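Probable starch synthase 4, chloroplastic/amyloplastic (Arabidopsis thaliana, PDB 6GNE) is a probable plastid starch synthase, a glycosyltransferase-type protein of the GT-B class with two Rossmann-like domains. Local coordinates at residues Ser73-Gly77 against Gly189-Leu193; Lys137-Ile142 against Gly164-Ala168; Phe426-Asp430 against Arg457-His461. All coordinates share one frame. Residues are numbered along the deposited sequence.

Interaction 1: Ser73-Gly77 against Gly189-Leu193; sequences SYFDG and GSCGL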
ATOM      1  N   SER A  73      20.863  20.850   4.857  1.00 71.25           N
ATOM      2  CA  SER A  73      19.707  20.877   3.954  1.00 67.75           C
ATOM      3  C   SER A  73      18.975  22.207   4.064  1.00 67.47           C
ATOM      4  O   SER A  73      18.929  22.794   5.142  1.00 68.97           O
ATOM      5  CB  SER A  73      18.770  19.737   4.343  1.00 64.58           C
ATOM      6  OG  SER A  73      17.610  19.714   3.562  1.00 62.63           O
ATOM      7  N   TYR A  74      18.372  22.651   2.973  1.00 65.38           N
ATOM      8  CA  TYR A  74      17.665  23.929   2.949  1.00 66.92           C
ATOM      9  C   TYR A  74      16.232  23.849   3.444  1.00 63.94           C
ATOM     10  O   TYR A  74      15.528  22.931   3.119  1.00 61.13           O
ATOM     11  CB  TYR A  74      17.680  24.477   1.512  1.00 68.65           C
ATOM     12  CG  TYR A  74      16.935  25.784   1.273  1.00 70.84           C
ATOM     13  CD1 TYR A  74      15.551  25.797   1.012  1.00 69.70           C
ATOM     14  CD2 TYR A  74      17.624  27.011   1.263  1.00 74.26           C
ATOM     15  CE1 TYR A  74      14.877  27.002   0.776  1.00 71.70           C
ATOM     16  CE2 TYR A  74      16.952  28.214   1.030  1.00 75.60           C
ATOM     17  CZ  TYR A  74      15.588  28.198   0.777  1.00 74.22           C
ATOM     18  OH  TYR A  74      14.923  29.369   0.557  1.00 76.06           O
ATOM     19  N   PHE A  75      15.806  24.846   4.209  1.00 65.21           N
ATOM     20  CA  PHE A  75      14.379  25.058   4.526  1.00 64.37           C
ATOM     21  C   PHE A  75      14.134  26.485   5.028  1.00 67.88           C
ATOM     22  O   PHE A  75      14.866  26.935   5.900  1.00 70.69           O
ATOM     23  CB  PHE A  75      13.911  24.063   5.579  1.00 61.51           C
ATOM     24  CG  PHE A  75      12.482  23.655   5.433  1.00 59.78           C
ATOM     25  CD1 PHE A  75      12.054  22.943   4.303  1.00 57.80           C
ATOM     26  CD2 PHE A  75      11.559  23.937   6.431  1.00 59.85           C
ATOM     27  CE1 PHE A  75      10.733  22.547   4.173  1.00 55.83           C
ATOM     28  CE2 PHE A  75      10.226  23.537   6.301  1.00 58.36           C
ATOM     29  CZ  PHE A  75       9.821  22.841   5.178  1.00 55.88           C
ATOM     30  N   ASP A  76      13.132  27.193   4.479  1.00 69.35           N
ATOM     31  CA  ASP A  76      12.779  28.579   4.906  1.00 72.94           C
ATOM     32  C   ASP A  76      13.985  29.523   4.873  1.00 75.22           C
ATOM     33  O   ASP A  76      14.195  30.287   5.813  1.00 78.01           O
ATOM     34  CB  ASP A  76      12.129  28.603   6.318  1.00 73.93           C
ATOM     35  CG  ASP A  76      10.742  27.902   6.362  1.00 72.62           C
ATOM     36  OD1 ASP A  76       9.915  28.094   5.451  1.00 72.12           O
ATOM     37  OD2 ASP A  76      10.463  27.171   7.333  1.00 71.60           O
ATOM     38  N   GLY A  77      14.800  29.423   3.818  1.00 75.34           N
ATOM     39  CA  GLY A  77      15.988  30.281   3.633  1.00 78.82           C
ATOM     40  C   GLY A  77      17.245  30.012   4.460  1.00 80.18           C
ATOM     41  O   GLY A  77      18.278  30.667   4.253  1.00 82.20           O
ATOM     42  N   GLY A 189       7.162  27.421  -0.896  1.00 74.70           N
ATOM     43  CA  GLY A 189       8.452  28.104  -0.891  1.00 75.61           C
ATOM     44  C   GLY A 189       9.413  27.603   0.182  1.00 74.14           C
ATOM     45  O   GLY A 189      10.619  27.822   0.066  1.00 75.81           O
ATOM     46  N   SER A 190       8.886  26.949   1.222  1.00 70.77           N
ATOM     47  CA  SER A 190       9.720  26.433   2.300  1.00 70.03           C
ATOM     48  C   SER A 190      10.850  25.523   1.800  1.00 68.42           C
ATOM     49  O   SER A 190      12.011  25.726   2.152  1.00 70.34           O
ATOM     50  CB  SER A 190       8.873  25.711   3.361  1.00 67.79           C
ATOM     51  OG  SER A 190       8.013  26.595   4.050  1.00 68.91           O
ATOM     52  N   CYS A 191      10.523  24.556   0.955  1.00 66.38           N
ATOM     53  CA  CYS A 191      11.520  23.567   0.494  1.00 65.54           C
ATOM     54  C   CYS A 191      12.474  24.112  -0.566  1.00 66.36           C
ATOM     55  O   CYS A 191      13.429  23.423  -0.927  1.00 64.90           O
ATOM     56  CB  CYS A 191      10.852  22.291  -0.026  1.00 63.23           C
ATOM     57  SG  CYS A 191       9.779  22.549  -1.461  1.00 64.09           S
ATOM     58  N   GLY A 192      12.223  25.330  -1.060  1.00 68.36           N
ATOM     59  CA  GLY A 192      13.129  26.016  -1.998  1.00 69.36           C
ATOM     60  C   GLY A 192      12.530  26.304  -3.363  1.00 68.95           C
ATOM     61  O   GLY A 192      13.173  26.974  -4.192  1.00 69.79           O
ATOM     62  N   LEU A 193      11.325  25.787  -3.611  1.00 67.12           N
ATOM     63  CA  LEU A 193      10.664  25.926  -4.900  1.00 67.28           C
ATOM     64  C   LEU A 193      10.147  27.337  -5.117  1.00 69.94           C
ATOM     65  O   LEU A 193       9.677  27.983  -4.188  1.00 70.49           O
ATOM     66  CB  LEU A 193       9.518  24.932  -5.016  1.00 64.56           C
ATOM     67  CG  LEU A 193       9.928  23.465  -5.150  1.00 62.21           C
ATOM     68  CD1 LEU A 193       8.690  22.577  -5.027  1.00 59.56           C
ATOM     69  CD2 LEU A 193      10.685  23.196  -6.454  1.00 62.67           C
TER

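Interaction 2: Lys137-Ile142 against Gly164-Ala168; sequences KKPDII and GLDSA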
ATOM      1  N   LYS A 137      26.338  10.678  -5.471  1.00 65.34           N
ATOM      2  CA  LYS A 137      25.638   9.551  -6.068  1.00 65.55           C
ATOM      3  C   LYS A 137      25.045   9.984  -7.412  1.00 65.12           C
ATOM      4  O   LYS A 137      24.556  11.107  -7.547  1.00 64.81           O
ATOM      5  CB  LYS A 137      24.536   9.037  -5.135  1.00 65.72           C
ATOM      6  CG  LYS A 137      25.008   8.378  -3.839  1.00 67.82           C
ATOM      7  CD  LYS A 137      26.064   7.307  -4.075  1.00 71.02           C
ATOM      8  CE  LYS A 137      26.089   6.294  -2.918  1.00 72.17           C
ATOM      9  NZ  LYS A 137      27.292   5.421  -2.958  1.00 73.82           N
ATOM     10  N   LYS A 138      25.105   9.095  -8.395  1.00 64.75           N
ATOM     11  CA  LYS A 138      24.611   9.389  -9.731  1.00 65.33           C
ATOM     12  C   LYS A 138      23.630   8.313 -10.168  1.00 62.50           C
ATOM     13  O   LYS A 138      23.979   7.457 -10.985  1.00 62.73           O
ATOM     14  CB  LYS A 138      25.781   9.485 -10.711  1.00 68.87           C
ATOM     15  CG  LYS A 138      26.742  10.611 -10.376  1.00 71.20           C
ATOM     16  CD  LYS A 138      27.515  11.077 -11.603  1.00 74.69           C
ATOM     17  CE  LYS A 138      28.171  12.435 -11.390  1.00 77.12           C
ATOM     18  NZ  LYS A 138      27.224  13.475 -10.879  1.00 76.00           N
ATOM     19  N   PRO A 139      22.400   8.347  -9.615  1.00 59.54           N
ATOM     20  CA  PRO A 139      21.405   7.349 -10.007  1.00 56.61           C
ATOM     21  C   PRO A 139      20.861   7.557 -11.419  1.00 54.80           C
ATOM     22  O   PRO A 139      20.731   8.681 -11.886  1.00 55.29           O
ATOM     23  CB  PRO A 139      20.293   7.510  -8.949  1.00 55.04           C
ATOM     24  CG  PRO A 139      20.453   8.900  -8.452  1.00 56.33           C
ATOM     25  CD  PRO A 139      21.914   9.198  -8.506  1.00 58.63           C
ATOM     26  N   ASP A 140      20.558   6.443 -12.065  1.00 52.42           N
ATOM     27  CA  ASP A 140      19.893   6.431 -13.343  1.00 51.31           C
ATOM     28  C   ASP A 140      18.411   6.748 -13.190  1.00 49.08           C
ATOM     29  O   ASP A 140      17.840   7.384 -14.073  1.00 48.22           O
ATOM     30  CB  ASP A 140      20.020   5.051 -13.991  1.00 51.58           C
ATOM     31  CG  ASP A 140      21.474   4.612 -14.199  1.00 53.90           C
ATOM     32  OD1 ASP A 140      22.228   5.270 -14.957  1.00 55.49           O
ATOM     33  OD2 ASP A 140      21.839   3.571 -13.610  1.00 54.05           O
ATOM     34  N   ILE A 141      17.790   6.247 -12.095  1.00 46.81           N
ATOM     35  CA  ILE A 141      16.348   6.406 -11.790  1.00 43.78           C
ATOM     36  C   ILE A 141      16.192   6.863 -10.368  1.00 42.05           C
ATOM     37  O   ILE A 141      16.782   6.294  -9.474  1.00 42.14           O
ATOM     38  CB  ILE A 141      15.571   5.078 -11.897  1.00 42.58           C
ATOM     39  CG1 ILE A 141      15.588   4.518 -13.320  1.00 44.38           C
ATOM     40  CG2 ILE A 141      14.123   5.234 -11.407  1.00 41.12           C
ATOM     41  CD1 ILE A 141      14.781   5.295 -14.355  1.00 45.08           C
ATOM     42  N   ILE A 142      15.385   7.888 -10.160  1.00 41.47           N
ATOM     43  CA  ILE A 142      14.888   8.247  -8.839  1.00 40.44           C
ATOM     44  C   ILE A 142      13.371   8.030  -8.930  1.00 39.40           C
ATOM     45  O   ILE A 142      12.673   8.635  -9.790  1.00 39.39           O
ATOM     46  CB  ILE A 142      15.273   9.695  -8.396  1.00 41.17           C
ATOM     47  CG1 ILE A 142      16.793   9.810  -8.253  1.00 42.92           C
ATOM     48  CG2 ILE A 142      14.631  10.060  -7.064  1.00 39.74           C
ATOM     49  CD1 ILE A 142      17.307  11.233  -8.186  1.00 44.76           C
ATOM     50  N   GLY A 164      24.880  19.697 -10.881  1.00106.46           N
ATOM     51  CA  GLY A 164      25.688  18.470 -11.012  1.00103.58           C
ATOM     52  C   GLY A 164      24.919  17.155 -10.973  1.00 98.45           C
ATOM     53  O   GLY A 164      25.407  16.168 -11.510  1.00 98.05           O
ATOM     54  N   LEU A 165      23.736  17.131 -10.345  1.00 95.55           N
ATOM     55  CA  LEU A 165      22.858  15.918 -10.283  1.00 91.60           C
ATOM     56  C   LEU A 165      21.824  15.929 -11.466  1.00 92.67           C
ATOM     57  O   LEU A 165      20.659  16.295 -11.282  1.00 93.35           O
ATOM     58  CB  LEU A 165      22.169  15.820  -8.882  1.00 87.06           C
ATOM     59  CG  LEU A 165      21.965  14.540  -8.014  1.00 83.38           C
ATOM     60  CD1 LEU A 165      20.849  14.746  -6.988  1.00 78.37           C
ATOM     61  CD2 LEU A 165      21.720  13.269  -8.821  1.00 82.45           C
ATOM     62  N   ASP A 166      22.271  15.523 -12.661  1.00 93.08           N
ATOM     63  CA  ASP A 166      21.447  15.484 -13.900  1.00 91.66           C
ATOM     64  C   ASP A 166      21.481  14.091 -14.612  1.00 87.84           C
ATOM     65  O   ASP A 166      21.076  13.950 -15.779  1.00 84.26           O
ATOM     66  CB  ASP A 166      21.886  16.611 -14.857  1.00 95.91           C
ATOM     67  CG  ASP A 166      23.414  16.653 -15.080  1.00100.17           C
ATOM     68  OD1 ASP A 166      24.133  17.283 -14.267  1.00102.91           O
ATOM     69  OD2 ASP A 166      23.895  16.064 -16.073  1.00102.29           O
ATOM     70  N   SER A 167      21.930  13.071 -13.875  1.00 85.01           N
ATOM     71  CA  SER A 167      22.032  11.688 -14.362  1.00 82.52           C
ATOM     72  C   SER A 167      20.671  10.942 -14.470  1.00 77.30           C
ATOM     73  O   SER A 167      20.519  10.036 -15.299  1.00 77.05           O
ATOM     74  CB  SER A 167      22.996  10.881 -13.443  1.00 81.93           C
ATOM     75  OG  SER A 167      22.507  10.742 -12.101  1.00 78.93           O
ATOM     76  N   ALA A 168      19.698  11.324 -13.637  1.00 71.89           N
ATOM     77  CA  ALA A 168      18.518  10.512 -13.404  1.00 67.25           C
ATOM     78  C   ALA A 168      17.290  10.919 -14.198  1.00 65.39           C
ATOM     79  O   ALA A 168      17.081  12.071 -14.518  1.00 65.47           O
ATOM     80  CB  ALA A 168      18.184  10.511 -11.927  1.00 65.95           C
TER

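Interaction 3: Phe426-Asp430 against Arg457-His461; sequences FDIDD and RAFNH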
ATOM      1  N   PHE A 426     -11.952 -12.571  -9.460  1.00 32.76           N
ATOM      2  CA  PHE A 426     -12.829 -13.027 -10.529  1.00 32.85           C
ATOM      3  C   PHE A 426     -13.798 -14.100  -9.998  1.00 32.98           C
ATOM      4  O   PHE A 426     -13.389 -15.171  -9.542  1.00 32.84           O
ATOM      5  CB  PHE A 426     -11.975 -13.599 -11.656  1.00 33.68           C
ATOM      6  CG  PHE A 426     -10.965 -12.640 -12.194  1.00 33.97           C
ATOM      7  CD1 PHE A 426     -11.320 -11.670 -13.147  1.00 34.53           C
ATOM      8  CD2 PHE A 426      -9.652 -12.682 -11.741  1.00 34.57           C
ATOM      9  CE1 PHE A 426     -10.381 -10.786 -13.645  1.00 34.88           C
ATOM     10  CE2 PHE A 426      -8.688 -11.774 -12.223  1.00 34.65           C
ATOM     11  CZ  PHE A 426      -9.052 -10.832 -13.180  1.00 34.82           C
ATOM     12  N   ASP A 427     -15.081 -13.797 -10.096  1.00 33.54           N
ATOM     13  CA  ASP A 427     -16.166 -14.653  -9.615  1.00 33.44           C
ATOM     14  C   ASP A 427     -16.192 -16.033 -10.286  1.00 33.33           C
ATOM     15  O   ASP A 427     -16.226 -16.127 -11.519  1.00 33.21           O
ATOM     16  CB  ASP A 427     -17.512 -13.933  -9.839  1.00 34.38           C
ATOM     17  CG  ASP A 427     -18.635 -14.514  -9.023  1.00 34.97           C
ATOM     18  OD1 ASP A 427     -19.262 -15.499  -9.463  1.00 35.22           O
ATOM     19  OD2 ASP A 427     -18.915 -13.957  -7.937  1.00 35.75           O
ATOM     20  N   ILE A 428     -16.201 -17.082  -9.464  1.00 33.08           N
ATOM     21  CA  ILE A 428     -16.266 -18.478  -9.963  1.00 35.12           C
ATOM     22  C   ILE A 428     -17.600 -18.869 -10.628  1.00 36.47           C
ATOM     23  O   ILE A 428     -17.621 -19.830 -11.385  1.00 37.30           O
ATOM     24  CB  ILE A 428     -15.898 -19.540  -8.892  1.00 35.01           C
ATOM     25  CG1 ILE A 428     -16.999 -19.684  -7.828  1.00 35.62           C
ATOM     26  CG2 ILE A 428     -14.570 -19.188  -8.243  1.00 34.15           C
ATOM     27  CD1 ILE A 428     -16.710 -20.679  -6.714  1.00 35.76           C
ATOM     28  N   ASP A 429     -18.680 -18.129 -10.367  1.00 37.23           N
ATOM     29  CA  ASP A 429     -19.969 -18.357 -11.028  1.00 38.88           C
ATOM     30  C   ASP A 429     -20.208 -17.515 -12.316  1.00 38.64           C
ATOM     31  O   ASP A 429     -21.231 -17.681 -12.942  1.00 40.94           O
ATOM     32  CB  ASP A 429     -21.133 -18.201 -10.030  1.00 39.65           C
ATOM     33  CG  ASP A 429     -21.083 -19.242  -8.859  1.00 41.58           C
ATOM     34  OD1 ASP A 429     -20.651 -20.416  -9.031  1.00 41.76           O
ATOM     35  OD2 ASP A 429     -21.504 -18.882  -7.722  1.00 42.85           O
ATOM     36  N   ASP A 430     -19.287 -16.656 -12.736  1.00 37.91           N
ATOM     37  CA  ASP A 430     -19.432 -15.909 -14.022  1.00 39.21           C
ATOM     38  C   ASP A 430     -18.795 -16.689 -15.198  1.00 41.22           C
ATOM     39  O   ASP A 430     -17.560 -16.768 -15.330  1.00 40.60           O
ATOM     40  CB  ASP A 430     -18.777 -14.518 -13.880  1.00 37.96           C
ATOM     41  CG  ASP A 430     -18.989 -13.608 -15.108  1.00 38.54           C
ATOM     42  OD1 ASP A 430     -19.529 -14.052 -16.144  1.00 39.00           O
ATOM     43  OD2 ASP A 430     -18.578 -12.430 -15.022  1.00 37.24           O
ATOM     44  N   ARG A 457     -23.549 -17.065  -1.927  1.00 36.79           N
ATOM     45  CA  ARG A 457     -22.934 -18.042  -2.835  1.00 35.41           C
ATOM     46  C   ARG A 457     -21.660 -18.608  -2.270  1.00 33.74           C
ATOM     47  O   ARG A 457     -21.411 -19.777  -2.384  1.00 34.10           O
ATOM     48  CB  ARG A 457     -22.710 -17.475  -4.238  1.00 35.41           C
ATOM     49  CG  ARG A 457     -24.019 -17.197  -4.971  1.00 37.15           C
ATOM     50  CD  ARG A 457     -23.826 -16.629  -6.368  1.00 37.72           C
ATOM     51  NE  ARG A 457     -23.243 -15.283  -6.377  1.00 36.78           N
ATOM     52  CZ  ARG A 457     -21.979 -14.987  -6.702  1.00 35.53           C
ATOM     53  NH1 ARG A 457     -21.575 -13.741  -6.638  1.00 34.82           N
ATOM     54  NH2 ARG A 457     -21.112 -15.919  -7.122  1.00 35.56           N
ATOM     55  N   ALA A 458     -20.873 -17.789  -1.602  1.00 32.93           N
ATOM     56  CA  ALA A 458     -19.637 -18.242  -1.011  1.00 32.31           C
ATOM     57  C   ALA A 458     -19.904 -19.252   0.105  1.00 33.93           C
ATOM     58  O   ALA A 458     -19.248 -20.293   0.164  1.00 34.05           O
ATOM     59  CB  ALA A 458     -18.834 -17.067  -0.498  1.00 31.06           C
ATOM     60  N   PHE A 459     -20.881 -18.972   0.959  1.00 35.27           N
ATOM     61  CA  PHE A 459     -21.285 -19.921   2.020  1.00 36.56           C
ATOM     62  C   PHE A 459     -21.848 -21.216   1.472  1.00 37.55           C
ATOM     63  O   PHE A 459     -21.516 -22.275   1.967  1.00 36.31           O
ATOM     64  CB  PHE A 459     -22.279 -19.304   3.011  1.00 37.35           C
ATOM     65  CG  PHE A 459     -21.617 -18.538   4.126  1.00 36.98           C
ATOM     66  CD1 PHE A 459     -20.679 -17.550   3.849  1.00 35.85           C
ATOM     67  CD2 PHE A 459     -21.928 -18.814   5.443  1.00 38.28           C
ATOM     68  CE1 PHE A 459     -20.066 -16.860   4.866  1.00 36.45           C
ATOM     69  CE2 PHE A 459     -21.333 -18.124   6.475  1.00 38.29           C
ATOM     70  CZ  PHE A 459     -20.397 -17.139   6.183  1.00 37.85           C
ATOM     71  N   ASN A 460     -22.679 -21.121   0.438  1.00 40.22           N
ATOM     72  CA  ASN A 460     -23.182 -22.305  -0.307  1.00 42.66           C
ATOM     73  C   ASN A 460     -22.045 -23.160  -0.861  1.00 42.72           C
ATOM     74  O   ASN A 460     -22.006 -24.362  -0.602  1.00 44.57           O
ATOM     75  CB  ASN A 460     -24.130 -21.900  -1.465  1.00 43.82           C
ATOM     76  CG  ASN A 460     -25.542 -21.503  -0.981  1.00 45.29           C
ATOM     77  OD1 ASN A 460     -25.842 -21.420   0.236  1.00 44.77           O
ATOM     78  ND2 ASN A 460     -26.419 -21.233  -1.948  1.00 46.30           N
ATOM     79  N   HIS A 461     -21.133 -22.544  -1.618  1.00 41.90           N
ATOM     80  CA  HIS A 461     -19.977 -23.258  -2.189  1.00 43.15           C
ATOM     81  C   HIS A 461     -19.143 -23.944  -1.096  1.00 43.18           C
ATOM     82  O   HIS A 461     -18.800 -25.109  -1.238  1.00 44.46           O
ATOM     83  CB  HIS A 461     -19.103 -22.337  -3.051  1.00 43.32           C
ATOM     84  CG  HIS A 461     -19.582 -22.184  -4.465  1.00 46.59           C
ATOM     85  ND1 HIS A 461     -19.070 -22.929  -5.507  1.00 49.16           N
ATOM     86  CD2 HIS A 461     -20.529 -21.370  -5.015  1.00 49.47           C
ATOM     87  CE1 HIS A 461     -19.678 -22.573  -6.640  1.00 52.78           C
ATOM     88  NE2 HIS A 461     -20.565 -21.625  -6.372  1.00 50.61           N
TER
HETATM   89  O   HOH W   1     -23.137 -20.514  -7.006  1.00 43.14           O

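Interaction 1: Ser73-Gly77 against Gly189-Leu193
A strand end meets a loop turn here, through two hydrogen bonds and two aromatic rings. Strand 64-75 stops at F75, and the turn lies between strand 183-184 and helix 195-198. D76 N donates to S190 O at 3.0 Å, nearly straight at 164°. S190 OG donates to D76 OD1 at 2.8 Å. Residues 189-192 form a type I beta turn, closed by G192 N to G189 O at 3.2 Å. The contact joins this turn to the end of strand 64-75, in the mixed sheet of the N-terminal domain of the GT-B fold. S190 CB sits over one face of the F75 ring, a CH-pi contact 3.9 Å from the centroid. Y74 CE1 comes to 3.4 Å from both S190 O and G192 CA. A CB on G192 would crowd Y74 CD1 and, at these backbone angles, also jam against C191 O, which calls for glycine. Helix 117-134 backs the site: R119 forms a salt bridge with D76 OD2, and R126 hydrogen-bonds to C191 O.

Interaction 2: Lys137-Ile142 against Gly164-Ala168
Loop 164-168 lies against the run leading into strand 141-145, and small side chains let the two backbones come close. The D140 and A168 CA atoms are 4.3 Å apart. The A168 methyl is the main bump, fitting between the P139 carbonyl and the tip of I142, with A168 CB 3.1 Å from P139 O and 3.9 Å from I142 CD1. S167 fills the next hollow, where its OG donates to P139 O at 2.7 Å. The end of L165 comes up to the chain before P139; L165 CD2 lies 3.8 Å from K137 O and 4.1 Å from P139 CD. Both runs enter neighbouring parallel strands, 141-145 and 169-174, joined by a helical crossover in the Rossmann-like N-terminal domain. Strand pairing begins here, as D140 and I142 make backbone hydrogen bonds with R169. Y156 of helix 152-160 touches L165 and I142, and its OH is hydrogen-bonded with A168 N. On the exposed side K138 NZ makes a weak hydrogen bond of 3.3 Å to G164 O.

Interaction 3: Phe426-Asp430 against Arg457-His461
This is a salt-bridge network between a loop and a helix on the surface of the C-terminal domain of the GT-B fold. D427, D429 and R457 form it. The loop follows helix 419-424, and R457 and H461 lie one turn apart on helix 448-464. The charged contacts come first. R457 NH1 donates to D427 OD2 at 3.0 Å, and R457 NH2 reaches the same D427 OD2 at 3.1 Å. R457 NH2 also donates to D429 OD2 at 3.0 Å, so one guanidinium ties two carboxylates together. Both meet it at its edge, near its plane. D427 has further duties. Its OD1 accepts from D429 N at 2.8 Å, an Asx turn within the type I turn 427-430. Its OD2 also accepts from T442 N of the edge strand 441-443. The apolar part is small: I428 CD1 lies over one face of the H461 imidazole, 3.7 Å from the centroid, as a CH-pi contact. W469 of helix 466-477 touches the same histidine. The remaining polar contacts gather at the edge of that ring. H461 NE2 makes weak hydrogen bonds to D429 OD1 at 2.9 Å and D429 OD2 at 3.2 Å, and a water lies 2.9 Å from H461 NE2.

Interactions 1 and 2 belong to the N-terminal domain, and interaction 3 to the C-terminal domain. Along the chain, interaction 2 is nested within the loop closed by interaction 1, and interaction 3 follows both. The centres of interactions 1 and 2 are 21 Å apart, and their nearest atoms about 12 Å. Both reach the same mixed sheet, and helix 117-134 touches both. Interaction 3 lies across the chain's centre, 55 Å from interaction 1 and 50 Å from interaction 2, centre to centre. It joins loop and helix beside a separate six-stranded parallel sheet. Each contact therefore holds parts within one domain, and none of them bridges the two.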